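Local coordinates for protein alpha-11 giardin (Giardia intestinalis, PDB 2II2) that binds calcium as a member of the annexin family, probably also acidic phospholipids, and may help the parasite's attachment and ventral-disk cytoskeleton, at residues A[96-101]-A[136-141]; A[107-112]-A[147-152]; A[151-156]-A[179-184]; A[188-193]-A[224-229]; A[195-198]-A[204-207]. All coordinates share one frame; numbering follows the deposited sequence. Where two conformers were deposited one is given.

Contact 1 (A[96-101]-A[136-141])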
# COMPACT_ATOMS: atom_id res chain seq x y z
N ALA A 96 0.19 -2.91 -6.81
CA ALA A 96 1.37 -2.82 -5.96
C ALA A 96 2.13 -1.51 -6.22
O ALA A 96 2.60 -0.84 -5.29
CB ALA A 96 2.29 -4.01 -6.17
N ILE A 97 2.28 -1.13 -7.50
CA ILE A 97 2.96 0.14 -7.80
C ILE A 97 2.19 1.31 -7.19
O ILE A 97 2.78 2.21 -6.58
CB ILE A 97 3.15 0.34 -9.33
CG1 ILE A 97 3.93 -0.83 -9.95
CG2 ILE A 97 3.85 1.66 -9.58
CD1 ILE A 97 3.81 -0.92 -11.47
N HIS A 98 0.88 1.30 -7.35
CA HIS A 98 0.04 2.35 -6.81
C HIS A 98 0.18 2.47 -5.31
O HIS A 98 0.29 3.57 -4.76
CB HIS A 98 -1.42 2.10 -7.17
CG HIS A 98 -1.74 2.35 -8.60
ND1 HIS A 98 -2.91 1.92 -9.17
CD2 HIS A 98 -1.04 2.97 -9.59
CE1 HIS A 98 -2.92 2.26 -10.45
NE2 HIS A 98 -1.80 2.92 -10.72
N ASP A 99 0.14 1.33 -4.62
CA ASP A 99 0.28 1.37 -3.15
C ASP A 99 1.55 2.14 -2.76
O ASP A 99 1.57 2.98 -1.83
CB ASP A 99 0.35 -0.05 -2.56
CG ASP A 99 -0.96 -0.81 -2.65
OD1 ASP A 99 -1.99 -0.20 -2.96
OD2 ASP A 99 -0.98 -2.04 -2.40
N VAL A 100 2.63 1.85 -3.46
CA VAL A 100 3.91 2.46 -3.17
C VAL A 100 3.99 3.94 -3.51
O VAL A 100 4.49 4.70 -2.69
CB VAL A 100 5.06 1.70 -3.85
CG1 VAL A 100 6.37 2.49 -3.77
CG2 VAL A 100 5.21 0.33 -3.20
N VAL A 101 3.55 4.33 -4.71
CA VAL A 101 3.77 5.70 -5.16
C VAL A 101 2.63 6.64 -4.84
O VAL A 101 2.87 7.86 -4.79
CB VAL A 101 4.16 5.80 -6.67
CG1 VAL A 101 5.38 4.89 -6.97
CG2 VAL A 101 3.00 5.50 -7.61
N SER A 136 -3.75 4.15 -19.78
CA SER A 136 -4.84 4.07 -18.84
C SER A 136 -4.70 5.07 -17.70
O SER A 136 -3.60 5.61 -17.48
CB SER A 136 -4.80 2.68 -18.24
OG SER A 136 -3.55 2.46 -17.63
N ALA A 137 -5.78 5.26 -16.93
CA ALA A 137 -5.66 6.00 -15.68
C ALA A 137 -4.57 5.39 -14.80
O ALA A 137 -3.79 6.12 -14.21
CB ALA A 137 -7.00 6.00 -14.95
N ALA A 138 -4.52 4.05 -14.76
CA ALA A 138 -3.51 3.38 -13.93
C ALA A 138 -2.09 3.78 -14.29
O ALA A 138 -1.27 4.05 -13.42
CB ALA A 138 -3.66 1.88 -14.02
N SER A 139 -1.83 3.85 -15.60
CA SER A 139 -0.50 4.26 -16.06
C SER A 139 -0.18 5.72 -15.77
O SER A 139 0.93 6.04 -15.30
CB SER A 139 -0.32 3.95 -17.53
OG SER A 139 -1.21 4.66 -18.37
N TYR A 140 -1.14 6.61 -16.02
CA TYR A 140 -0.96 8.00 -15.68
C TYR A 140 -0.72 8.20 -14.20
O TYR A 140 0.08 9.04 -13.81
CB TYR A 140 -2.11 8.90 -16.16
CG TYR A 140 -1.99 9.24 -17.61
CD1 TYR A 140 -2.69 8.54 -18.57
CD2 TYR A 140 -1.13 10.24 -18.02
CE1 TYR A 140 -2.55 8.83 -19.93
CE2 TYR A 140 -0.97 10.55 -19.39
CZ TYR A 140 -1.70 9.83 -20.32
OH TYR A 140 -1.54 10.12 -21.66
N LEU A 141 -1.40 7.44 -13.33
CA LEU A 141 -1.18 7.57 -11.89
C LEU A 141 0.27 7.29 -11.56
O LEU A 141 0.86 7.99 -10.73
CB LEU A 141 -2.09 6.61 -11.13
CG LEU A 141 -3.54 7.07 -10.99
CD1 LEU A 141 -4.46 5.88 -10.71
CD2 LEU A 141 -3.63 8.13 -9.88
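Of the residues in 136-141, Ala138 and Leu141 are the ones that meet helix 94-102, and both do so on the imidazole of His98, which illustrates how a single polar side chain can tie two helices together in the interior. The segment starts with its own small bond network: Ser136 is the N-cap of helix 137-147, its OG accepting from Ser139 N at 3.0 Å. At Ala138 the crossing begins. His98 NE2 donates to Ala138 O over 3.0 Å, and the bond is almost straight, with an N-H...O angle of 174°. The oxygen lies practically in the plane of the imidazole, while the nitrogen sits slightly out of the carbonyl plane. Ala138 also gives its methyl to the same ring, CB standing 3.7 Å from His98 CE1, and its amide N is held by Asn218 OD1 of helix 216-230. Ser139 turns back to the cap, its OG donating to Ser136 O at 2.7 Å. At the end of the segment, Leu141 brings two atoms to the histidine: its CB comes within 3.7 Å of His98 NE2, and its CD1 makes an off-centre CH-pi contact, 4.3 Å from the centroid of the His98 ring. A chi1 of -78°, with CG anti to the carbonyl carbon, helps bring Leu141 CD1 to that ring, the two side chains crossing at about a right angle. Leu141 further touches Val179, Ile183 and Ala225, where helices 175-184 and 216-230 close in. The arrangement is helix-helix packing bridged by a buried histidine in the interior of the all-alpha annexin fold.

Contact 2 (A[107-112]-A[147-152])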
# COMPACT_ATOMS: atom_id res chain seq x y z
N ASP A 107 8.63 13.63 0.50
CA ASP A 107 9.91 13.13 1.02
C ASP A 107 10.03 11.62 0.86
O ASP A 107 11.11 11.11 0.57
CB ASP A 107 10.17 13.52 2.47
CG ASP A 107 11.62 13.27 2.87
OD1 ASP A 107 12.51 13.86 2.23
OD2 ASP A 107 11.85 12.45 3.79
N GLU A 108 8.93 10.87 1.06
CA GLU A 108 8.96 9.43 0.87
C GLU A 108 9.22 9.12 -0.59
O GLU A 108 9.92 8.18 -0.93
CB GLU A 108 7.67 8.76 1.33
CG GLU A 108 7.57 8.68 2.85
CD GLU A 108 6.18 8.28 3.36
OE1 GLU A 108 5.17 8.51 2.67
OE2 GLU A 108 6.10 7.80 4.50
N ARG A 109 8.64 9.93 -1.47
CA ARG A 109 8.86 9.78 -2.90
C ARG A 109 10.33 10.00 -3.26
O ARG A 109 10.90 9.25 -4.03
CB ARG A 109 7.96 10.76 -3.66
CG ARG A 109 8.28 10.98 -5.12
CD ARG A 109 7.27 11.87 -5.81
NE ARG A 109 7.43 13.28 -5.46
CZ ARG A 109 6.68 14.26 -5.96
NH1 ARG A 109 5.71 13.98 -6.84
NH2 ARG A 109 6.92 15.52 -5.58
N LEU A 110 10.92 11.06 -2.72
CA LEU A 110 12.33 11.34 -2.96
C LEU A 110 13.25 10.22 -2.42
O LEU A 110 14.16 9.76 -3.12
CB LEU A 110 12.71 12.68 -2.34
CG LEU A 110 14.18 13.05 -2.47
CD1 LEU A 110 14.63 13.22 -3.92
CD2 LEU A 110 14.47 14.27 -1.63
N LYS A 111 12.98 9.76 -1.21
CA LYS A 111 13.78 8.70 -0.63
C LYS A 111 13.63 7.40 -1.43
O LYS A 111 14.60 6.67 -1.60
CB LYS A 111 13.41 8.48 0.83
CG LYS A 111 13.87 9.62 1.72
CD LYS A 111 13.57 9.35 3.17
CE LYS A 111 14.54 10.10 4.06
NZ LYS A 111 14.57 11.55 3.75
N LEU A 112 12.42 7.09 -1.90
CA LEU A 112 12.23 5.92 -2.74
C LEU A 112 13.05 6.06 -4.02
O LEU A 112 13.73 5.14 -4.42
CB LEU A 112 10.75 5.72 -3.09
CG LEU A 112 10.44 4.66 -4.15
CD1 LEU A 112 10.82 3.25 -3.66
CD2 LEU A 112 8.97 4.69 -4.56
N ARG A 147 6.15 12.56 -10.81
CA ARG A 147 6.57 13.77 -11.52
C ARG A 147 5.99 15.05 -10.96
O ARG A 147 6.66 16.08 -11.00
CB ARG A 147 6.17 13.67 -12.99
CG ARG A 147 7.06 12.78 -13.83
CD ARG A 147 6.46 12.49 -15.20
NE ARG A 147 5.76 13.62 -15.81
CZ ARG A 147 4.84 13.52 -16.77
NH1 ARG A 147 4.49 12.32 -17.26
NH2 ARG A 147 4.25 14.61 -17.25
N GLU A 148 4.75 15.01 -10.47
CA GLU A 148 4.01 16.24 -10.22
C GLU A 148 3.88 16.58 -8.75
O GLU A 148 3.72 15.69 -7.91
CB GLU A 148 2.61 16.12 -10.82
CG GLU A 148 2.58 16.00 -12.33
CD GLU A 148 2.83 17.33 -13.01
OE1 GLU A 148 2.72 18.37 -12.33
OE2 GLU A 148 3.13 17.33 -14.22
N ASN A 149 3.86 17.88 -8.49
CA ASN A 149 3.70 18.41 -7.15
C ASN A 149 2.30 18.95 -6.96
O ASN A 149 1.54 19.13 -7.94
CB ASN A 149 4.72 19.52 -6.87
CG ASN A 149 6.15 19.07 -7.07
OD1 ASN A 149 6.50 17.93 -6.77
ND2 ASN A 149 7.00 19.97 -7.57
N ARG A 150 1.93 19.16 -5.70
CA ARG A 150 0.64 19.73 -5.32
C ARG A 150 0.79 21.27 -5.28
O ARG A 150 1.78 21.79 -4.75
CB ARG A 150 0.17 19.17 -3.95
CG ARG A 150 0.06 17.59 -3.86
CD ARG A 150 -0.13 17.01 -2.41
NE ARG A 150 -1.54 16.91 -2.04
CZ ARG A 150 -2.06 16.42 -0.91
NH1 ARG A 150 -1.32 15.90 0.06
NH2 ARG A 150 -3.38 16.42 -0.80
N THR A 151 -0.15 22.00 -5.89
CA THR A 151 -0.17 23.45 -5.89
C THR A 151 -1.62 23.91 -5.91
O THR A 151 -2.47 23.28 -6.54
CB THR A 151 0.57 24.08 -7.12
OG1 THR A 151 -0.05 23.67 -8.33
CG2 THR A 151 2.05 23.73 -7.17
N PRO A 152 -1.91 25.00 -5.19
CA PRO A 152 -3.28 25.51 -5.23
C PRO A 152 -3.66 26.02 -6.62
O PRO A 152 -2.81 26.59 -7.32
CB PRO A 152 -3.25 26.68 -4.25
CG PRO A 152 -2.06 26.44 -3.41
CD PRO A 152 -1.06 25.78 -4.28
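Arg109 reaches out from helix 106-120 with one end of its guanidinium pressed against the extended chain just after helix 137-147, and all the close packing of the contact is gathered at that end. Arg109 NH1 donates to Glu148 O at 2.8 Å; the oxygen lies in the guanidinium plane, although the nitrogen stands well above the carbonyl plane, 52° out of it, and not on a lone pair. Arg109 NH2 donates to Asn149 OD1 at 2.7 Å, almost in line with the amide C=O, in a visibly bent bond; the amide plane is turned 59° from that of the guanidinium. The two acceptors thus take one terminal nitrogen each, both at the edge of the group, and this pairing should limit its rotation. Arg109 NH1 has a further acceptor in Ala145 O. Because Glu148 is the first residue to leave helical geometry, the arginine bonds to backbone carbonyls of the last helical turn and of the first residue beyond it, joining helices 106-120 and 137-147 of the annexin fold. A bend at chi3, 76°, in an otherwise extended side chain sets the guanidinium against this part of the backbone. Outward from this point the contact thins quickly. Asn149 itself lies at the exposed margin, held by that one bond, and Arg147 points its side chain away, leaving its backbone N 4.2 Å from Arg109 NH1. The carboxylate of Glu148 forms a salt bridge with Arg180. On helix 106-120, Lys111 NZ meets Asp107 OD2 at 2.9 Å, a salt bridge between exposed residues one helical turn apart that uses the syn lone pair of the carboxylate.

Contact 3 (A[151-156]-A[179-184])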
# COMPACT_ATOMS: atom_id res chain seq x y z
N THR A 151 -0.15 22.00 -5.89
CA THR A 151 -0.17 23.45 -5.89
C THR A 151 -1.62 23.91 -5.91
O THR A 151 -2.47 23.28 -6.54
CB THR A 151 0.57 24.08 -7.12
OG1 THR A 151 -0.05 23.67 -8.33
CG2 THR A 151 2.05 23.73 -7.17
N PRO A 152 -1.91 25.00 -5.19
CA PRO A 152 -3.28 25.51 -5.23
C PRO A 152 -3.66 26.02 -6.62
O PRO A 152 -2.81 26.59 -7.32
CB PRO A 152 -3.25 26.68 -4.25
CG PRO A 152 -2.06 26.44 -3.41
CD PRO A 152 -1.06 25.78 -4.28
N ARG A 153 -4.94 25.86 -6.99
CA ARG A 153 -5.44 26.39 -8.26
C ARG A 153 -6.48 27.47 -8.07
O ARG A 153 -6.75 28.20 -9.01
CB ARG A 153 -6.02 25.28 -9.14
CG ARG A 153 -4.98 24.22 -9.52
CD ARG A 153 -5.60 23.09 -10.33
NE ARG A 153 -6.60 22.33 -9.57
CZ ARG A 153 -6.38 21.17 -8.95
NH1 ARG A 153 -5.17 20.60 -8.95
NH2 ARG A 153 -7.39 20.57 -8.33
N GLY A 154 -7.11 27.55 -6.90
CA GLY A 154 -8.15 28.58 -6.70
C GLY A 154 -9.34 28.40 -7.62
O GLY A 154 -9.99 29.36 -8.01
N SER A 155 -9.62 27.15 -8.00
CA SER A 155 -10.72 26.87 -8.92
C SER A 155 -11.55 25.67 -8.43
O SER A 155 -11.80 24.72 -9.18
CB SER A 155 -10.18 26.61 -10.35
OG SER A 155 -9.26 25.53 -10.38
N VAL A 156 -12.01 25.73 -7.19
CA VAL A 156 -12.60 24.57 -6.52
C VAL A 156 -13.89 24.17 -7.24
O VAL A 156 -14.09 22.99 -7.55
CB VAL A 156 -12.85 24.80 -5.01
CG1 VAL A 156 -13.81 23.77 -4.44
CG2 VAL A 156 -11.52 24.82 -4.23
N VAL A 179 -6.49 12.29 -13.52
CA VAL A 179 -5.35 11.95 -12.70
C VAL A 179 -4.60 13.23 -12.31
O VAL A 179 -4.24 13.42 -11.14
CB VAL A 179 -4.42 10.96 -13.42
CG1 VAL A 179 -3.14 10.79 -12.63
CG2 VAL A 179 -5.11 9.63 -13.58
N ARG A 180 -4.34 14.11 -13.27
CA ARG A 180 -3.60 15.33 -12.98
C ARG A 180 -4.32 16.14 -11.92
O ARG A 180 -3.68 16.63 -10.98
CB ARG A 180 -3.41 16.14 -14.24
CG ARG A 180 -2.63 17.39 -14.06
CD ARG A 180 -2.37 18.02 -15.42
NE ARG A 180 -1.72 17.09 -16.35
CZ ARG A 180 -0.41 16.86 -16.38
NH1 ARG A 180 0.42 17.45 -15.53
NH2 ARG A 180 0.08 16.01 -17.27
N LEU A 181 -5.65 16.29 -12.09
CA LEU A 181 -6.41 17.06 -11.10
C LEU A 181 -6.22 16.52 -9.69
O LEU A 181 -5.88 17.27 -8.75
CB LEU A 181 -7.88 17.11 -11.49
CG LEU A 181 -8.82 18.02 -10.69
CD1 LEU A 181 -10.04 18.31 -11.53
CD2 LEU A 181 -9.25 17.41 -9.36
N ILE A 182 -6.40 15.21 -9.55
CA ILE A 182 -6.32 14.61 -8.22
C ILE A 182 -4.90 14.68 -7.65
O ILE A 182 -4.69 15.12 -6.52
CB ILE A 182 -6.81 13.16 -8.26
CG1 ILE A 182 -8.30 13.10 -8.60
CG2 ILE A 182 -6.60 12.49 -6.93
CD1 ILE A 182 -8.80 11.71 -8.94
N ILE A 183 -3.92 14.26 -8.46
CA ILE A 183 -2.54 14.18 -7.99
C ILE A 183 -1.91 15.53 -7.64
O ILE A 183 -1.02 15.57 -6.77
CB ILE A 183 -1.62 13.43 -9.03
CG1 ILE A 183 -1.99 11.95 -9.16
CG2 ILE A 183 -0.12 13.70 -8.79
CD1 ILE A 183 -1.59 11.14 -7.98
N THR A 184 -2.36 16.60 -8.28
CA THR A 184 -1.77 17.91 -8.04
C THR A 184 -2.58 18.76 -7.07
O THR A 184 -2.20 19.90 -6.81
CB THR A 184 -1.58 18.73 -9.34
OG1 THR A 184 -2.85 19.01 -9.94
CG2 THR A 184 -0.70 18.00 -10.36
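The backbone oxygen of Leu181 is shared by two donors, the hydroxyl of Ser185 and Arg153 NH1, the latter through a weak hydrogen bond of 3.4 Å with an N-H...O angle of 136°. Arg153 brings its guanidinium across the end of helix 175-184, helped by a bend in its chain at chi3 (-64°), and its three nitrogens are divided among different groups. NE pairs with Asp159 in a salt bridge, the strongest polar link of this side chain; Arg153 NH2 donates to Ser185 OG, which thus links the guanidinium to Leu181 O by a second route, and lies 3.8 Å from Leu181 CG. Asp159 helps to hold the guanidinium in place. Thr184 OG1 also lies at the guanidinium edge, 3.0 Å from Arg153 NH1, but the angle is too poor for a hydrogen bond. The hydroxyl Thr184 OG1 instead donates to Arg180 O at 2.7 Å, and Thr184 N, at 3.0 Å from the same oxygen, arrives from the opposite face of the carbonyl. In the threonine, OG1 sits between the backbone N and the carbonyl carbon, chi1 64°, which turns it back to Arg180 O. A firmer link between the segments is made by the backbones: Thr151 N donates to Thr184 O over 3.1 Å. Further along the loop, the carboxylate of Glu189, on helix 187-201, takes the amides of Arg153 and Gly154. Peptide and arginine donors are thus directed at carbonyls near the C-terminal end of a helix, which would suit the partial negative charge expected there. The connection between helices 137-147 and 156-169 lies along the C-terminal turn of helix 175-184 in the all-helical annexin fold.

Contact 4 (A[188-193]-A[224-229])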
# COMPACT_ATOMS: atom_id res chain seq x y z
N ASP A 188 -6.01 20.98 1.25
CA ASP A 188 -7.03 21.97 1.60
C ASP A 188 -8.02 22.16 0.46
O ASP A 188 -9.24 22.14 0.67
CB ASP A 188 -6.39 23.31 1.97
CG ASP A 188 -5.75 23.32 3.35
OD1 ASP A 188 -5.83 22.33 4.11
OD2 ASP A 188 -5.15 24.36 3.69
N GLU A 189 -7.51 22.37 -0.76
CA GLU A 189 -8.42 22.55 -1.87
C GLU A 189 -9.19 21.27 -2.19
O GLU A 189 -10.37 21.33 -2.52
CB GLU A 189 -7.68 23.00 -3.12
CG GLU A 189 -7.30 24.46 -3.04
CD GLU A 189 -6.89 25.10 -4.38
OE1 GLU A 189 -6.63 24.35 -5.36
OE2 GLU A 189 -6.78 26.37 -4.41
N TYR A 190 -8.54 20.11 -2.09
CA TYR A 190 -9.23 18.89 -2.42
C TYR A 190 -10.41 18.57 -1.48
O TYR A 190 -11.43 18.04 -1.93
CB TYR A 190 -8.28 17.67 -2.46
CG TYR A 190 -8.90 16.54 -3.23
CD1 TYR A 190 -8.96 16.58 -4.62
CD2 TYR A 190 -9.48 15.45 -2.58
CE1 TYR A 190 -9.55 15.55 -5.36
CE2 TYR A 190 -10.06 14.40 -3.29
CZ TYR A 190 -10.11 14.46 -4.70
OH TYR A 190 -10.68 13.44 -5.45
N LYS A 191 -10.26 18.88 -0.20
CA LYS A 191 -11.38 18.68 0.72
C LYS A 191 -12.60 19.46 0.21
O LYS A 191 -13.75 18.96 0.24
CB LYS A 191 -11.00 19.18 2.11
CG LYS A 191 -12.01 18.85 3.19
CD LYS A 191 -11.58 19.31 4.57
CE LYS A 191 -12.59 18.81 5.61
NZ LYS A 191 -12.15 19.20 6.97
N GLU A 192 -12.35 20.69 -0.27
CA GLU A 192 -13.42 21.51 -0.81
C GLU A 192 -13.97 20.98 -2.16
O GLU A 192 -15.19 20.99 -2.39
CB GLU A 192 -12.93 22.94 -0.96
CG GLU A 192 -12.55 23.54 0.38
CD GLU A 192 -11.60 24.73 0.30
OE1 GLU A 192 -11.25 25.18 -0.82
OE2 GLU A 192 -11.18 25.22 1.38
N ILE A 193 -13.08 20.50 -3.04
CA ILE A 193 -13.48 19.93 -4.31
C ILE A 193 -14.38 18.72 -4.08
O ILE A 193 -15.42 18.57 -4.73
CB ILE A 193 -12.25 19.57 -5.16
CG1 ILE A 193 -11.50 20.85 -5.59
CG2 ILE A 193 -12.63 18.69 -6.35
CD1 ILE A 193 -10.08 20.55 -6.08
N ILE A 224 -7.55 5.37 -4.51
CA ILE A 224 -6.46 5.53 -3.57
C ILE A 224 -5.93 6.98 -3.61
O ILE A 224 -5.68 7.63 -2.57
CB ILE A 224 -5.34 4.50 -3.80
CG1 ILE A 224 -5.81 3.13 -3.34
CG2 ILE A 224 -4.06 4.90 -3.08
CD1 ILE A 224 -4.91 1.98 -3.76
N ALA A 225 -5.70 7.48 -4.83
CA ALA A 225 -5.20 8.85 -4.97
C ALA A 225 -6.18 9.88 -4.41
O ALA A 225 -5.80 10.83 -3.70
CB ALA A 225 -4.85 9.15 -6.39
N HIS A 226 -7.45 9.68 -4.72
CA HIS A 226 -8.55 10.49 -4.17
C HIS A 226 -8.53 10.48 -2.64
O HIS A 226 -8.50 11.52 -2.00
CB HIS A 226 -9.86 9.90 -4.72
CG HIS A 226 -11.07 10.24 -3.91
ND1 HIS A 226 -11.61 11.51 -3.85
CD2 HIS A 226 -11.82 9.46 -3.10
CE1 HIS A 226 -12.65 11.48 -3.03
NE2 HIS A 226 -12.80 10.26 -2.57
N TYR A 227 -8.55 9.29 -2.06
CA TYR A 227 -8.61 9.20 -0.60
C TYR A 227 -7.36 9.74 0.07
O TYR A 227 -7.46 10.27 1.16
CB TYR A 227 -8.96 7.78 -0.15
CG TYR A 227 -10.44 7.48 -0.21
CD1 TYR A 227 -10.93 6.39 -0.89
CD2 TYR A 227 -11.36 8.31 0.44
CE1 TYR A 227 -12.31 6.11 -0.93
CE2 TYR A 227 -12.73 8.04 0.41
CZ TYR A 227 -13.20 6.94 -0.28
OH TYR A 227 -14.55 6.67 -0.26
N TYR A 228 -6.20 9.58 -0.56
CA TYR A 228 -4.95 10.07 0.00
C TYR A 228 -5.04 11.57 0.27
O TYR A 228 -4.56 12.06 1.28
CB TYR A 228 -3.76 9.75 -0.93
CG TYR A 228 -2.46 10.14 -0.27
CD1 TYR A 228 -1.80 9.24 0.57
CD2 TYR A 228 -1.89 11.38 -0.48
CE1 TYR A 228 -0.61 9.59 1.22
CE2 TYR A 228 -0.71 11.74 0.17
CZ TYR A 228 -0.07 10.84 1.02
OH TYR A 228 1.10 11.18 1.67
N ASN A 229 -5.67 12.27 -0.67
CA ASN A 229 -5.86 13.70 -0.52
C ASN A 229 -6.70 14.08 0.71
O ASN A 229 -6.52 15.14 1.29
CB ASN A 229 -6.51 14.31 -1.74
CG ASN A 229 -5.59 14.38 -2.94
OD1 ASN A 229 -4.37 14.25 -2.81
ND2 ASN A 229 -6.16 14.58 -4.11
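With chi1 at -161° in Tyr190 and 158° in His226, CG of each residue stands opposite its backbone nitrogen, which lets the rim of each ring meet the other between helices 187-201 and 216-230. The pair is a worked example of how helices of the all-alpha annexin fold can be joined through a buried polar bond set among aromatic groups. Tyr190 OH and His226 ND1 lie 2.7 Å apart in a hydrogen bond for which either could be the donor. The hydroxyl lies in the plane of the imidazole, and ND1 in turn lies at the edge of the phenol ring, near its plane. The rings therefore meet rim to rim, with centroids 5.5 Å apart and planes inclined at 67°, neither sitting over the other. Asn229 approaches the tyrosine quite differently. Its ND2 hovers 3.4 Å above the plane of the Tyr190 ring, over the ring centre, while the amide itself stands steeply to the ring. Hydrogen bonding of ND2 to Ile182 O, on helix 175-184, holds the amide in this place and satisfies the buried nitrogen. Asn229 CB presses in as well, 3.3 Å from Tyr190 CD2, so packing is close at the CG-CD2 side of the ring. Within its own helix, His226 CD2 sits 3.6 Å above the plane of the Tyr227 ring, over its centre.

Contact 5 (A[195-198]-A[204-207]); sequences HRFE and SVQE
A helix-turn-helix hairpin, in which helix 187-201 is followed after a short turn by helix 205-212, is packed together near its turn by Phe197 and Val205. The valine lays its CG2 methyl over one face of the Phe197 ring, 3.9 Å from the centroid and displaced toward the rim, a CH-pi contact whose closest approach is 3.5 Å, between Val205 CG2 and Phe197 CD2. Phe197 CG points anti to the backbone N, chi1 -180°, which carries the ring across to the start of the next helix. There Phe197 CE2 also comes to 3.7 Å from Ser204 O. Ser204 is the N-cap of helix 205-212: its OG accepts from Glu207 N at 2.9 Å, with an N-H...O angle of 160°. Here the serine supplies an acceptor to an amide of the first turn of helix 205-212 in the all-helical annexin fold. A different amide, Val205 N, is served by a water, which accepts from it at 2.9 Å and donates to Glu198 OE2 at 2.7 Å. The carboxylate, on an extended side chain, thereby reaches the new helix through solvent, and its negative charge near a helix N-terminus is probably favourable. Glu198 OE2 touches Ser204 directly with only loose contacts to CA and CB. The apolar side is more deeply enclosed: Phe197 rests also on Leu163 of helix 156-169, and Val205 on His226 of helix 216-230.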
# COMPACT_ATOMS: atom_id res chain seq x y z
N HIS A 195 -16.21 17.97 -1.39
CA HIS A 195 -17.51 18.35 -0.90
C HIS A 195 -18.38 18.90 -2.02
O HIS A 195 -19.56 18.54 -2.13
CB HIS A 195 -17.36 19.39 0.20
CG HIS A 195 -18.65 20.01 0.64
ND1 HIS A 195 -19.67 19.26 1.18
CD2 HIS A 195 -19.09 21.29 0.61
CE1 HIS A 195 -20.69 20.05 1.48
NE2 HIS A 195 -20.36 21.29 1.14
N ARG A 196 -17.81 19.75 -2.87
CA ARG A 196 -18.60 20.34 -3.96
C ARG A 196 -19.08 19.25 -4.91
O ARG A 196 -20.22 19.32 -5.40
CB ARG A 196 -17.76 21.39 -4.70
CG ARG A 196 -17.49 22.71 -3.94
CD ARG A 196 -16.87 23.76 -4.83
NE ARG A 196 -17.84 24.67 -5.46
CZ ARG A 196 -18.28 25.81 -4.92
NH1 ARG A 196 -17.84 26.20 -3.73
NH2 ARG A 196 -19.16 26.56 -5.58
N PHE A 197 -18.23 18.25 -5.17
CA PHE A 197 -18.64 17.15 -6.04
C PHE A 197 -19.85 16.44 -5.45
O PHE A 197 -20.78 16.10 -6.15
CB PHE A 197 -17.48 16.17 -6.22
CG PHE A 197 -17.81 15.00 -7.12
CD1 PHE A 197 -17.46 15.03 -8.46
CD2 PHE A 197 -18.44 13.87 -6.63
CE1 PHE A 197 -17.72 13.98 -9.29
CE2 PHE A 197 -18.71 12.77 -7.44
CZ PHE A 197 -18.35 12.83 -8.78
N GLU A 198 -19.82 16.18 -4.15
CA GLU A 198 -20.92 15.47 -3.49
C GLU A 198 -22.21 16.29 -3.59
O GLU A 198 -23.28 15.74 -3.84
CB GLU A 198 -20.57 15.16 -2.04
CG GLU A 198 -19.52 14.06 -1.94
CD GLU A 198 -19.30 13.54 -0.54
OE1 GLU A 198 -19.79 14.16 0.43
OE2 GLU A 198 -18.61 12.50 -0.43
N SER A 204 -20.67 10.08 -3.93
CA SER A 204 -19.28 10.13 -3.54
C SER A 204 -18.39 9.99 -4.79
O SER A 204 -18.77 9.40 -5.81
CB SER A 204 -18.91 9.05 -2.53
OG SER A 204 -18.91 7.79 -3.16
N VAL A 205 -17.20 10.57 -4.68
CA VAL A 205 -16.21 10.42 -5.72
C VAL A 205 -15.87 8.94 -5.88
O VAL A 205 -15.73 8.48 -7.00
CB VAL A 205 -14.94 11.29 -5.46
CG1 VAL A 205 -13.90 11.03 -6.54
CG2 VAL A 205 -15.30 12.79 -5.44
N GLN A 206 -15.74 8.22 -4.77
CA GLN A 206 -15.47 6.78 -4.86
C GLN A 206 -16.51 6.07 -5.73
O GLN A 206 -16.17 5.28 -6.61
CB GLN A 206 -15.44 6.13 -3.49
CG GLN A 206 -15.11 4.63 -3.56
CD GLN A 206 -15.51 3.83 -2.33
OE1 GLN A 206 -15.98 2.69 -2.46
NE2 GLN A 206 -15.35 4.39 -1.17
N GLU A 207 -17.78 6.34 -5.46
CA GLU A 207 -18.84 5.67 -6.20
C GLU A 207 -18.76 6.01 -7.68
O GLU A 207 -18.90 5.14 -8.54
CB GLU A 207 -20.24 6.00 -5.67
CG GLU A 207 -21.31 5.17 -6.41
CD GLU A 207 -22.74 5.55 -6.07
OE1 GLU A 207 -23.04 5.77 -4.88
OE2 GLU A 207 -23.58 5.56 -7.01
O HOH W 1 -16.64 11.82 -2.11

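Contacts 1 and 4 are the buried ones, and in both a histidine carries the polar link between helices: in contact 1 toward a backbone oxygen, in contact 4 shared with a tyrosine hydroxyl. Contact 2 is a surface contact and contact 3 partly buried; they share Thr151 and Pro152. The arginine of contact 2 makes two bonds to carbonyl oxygens across its segments, that of contact 3 one weak one beside a backbone bond, and the salt bridge of Glu148 with Arg180 connects the two contacts. Contact 5, partly buried, is built instead on a methyl over a ring and a bridging water. It uses helix 187-201 in common with contact 4 and touches it through Val205 and His226.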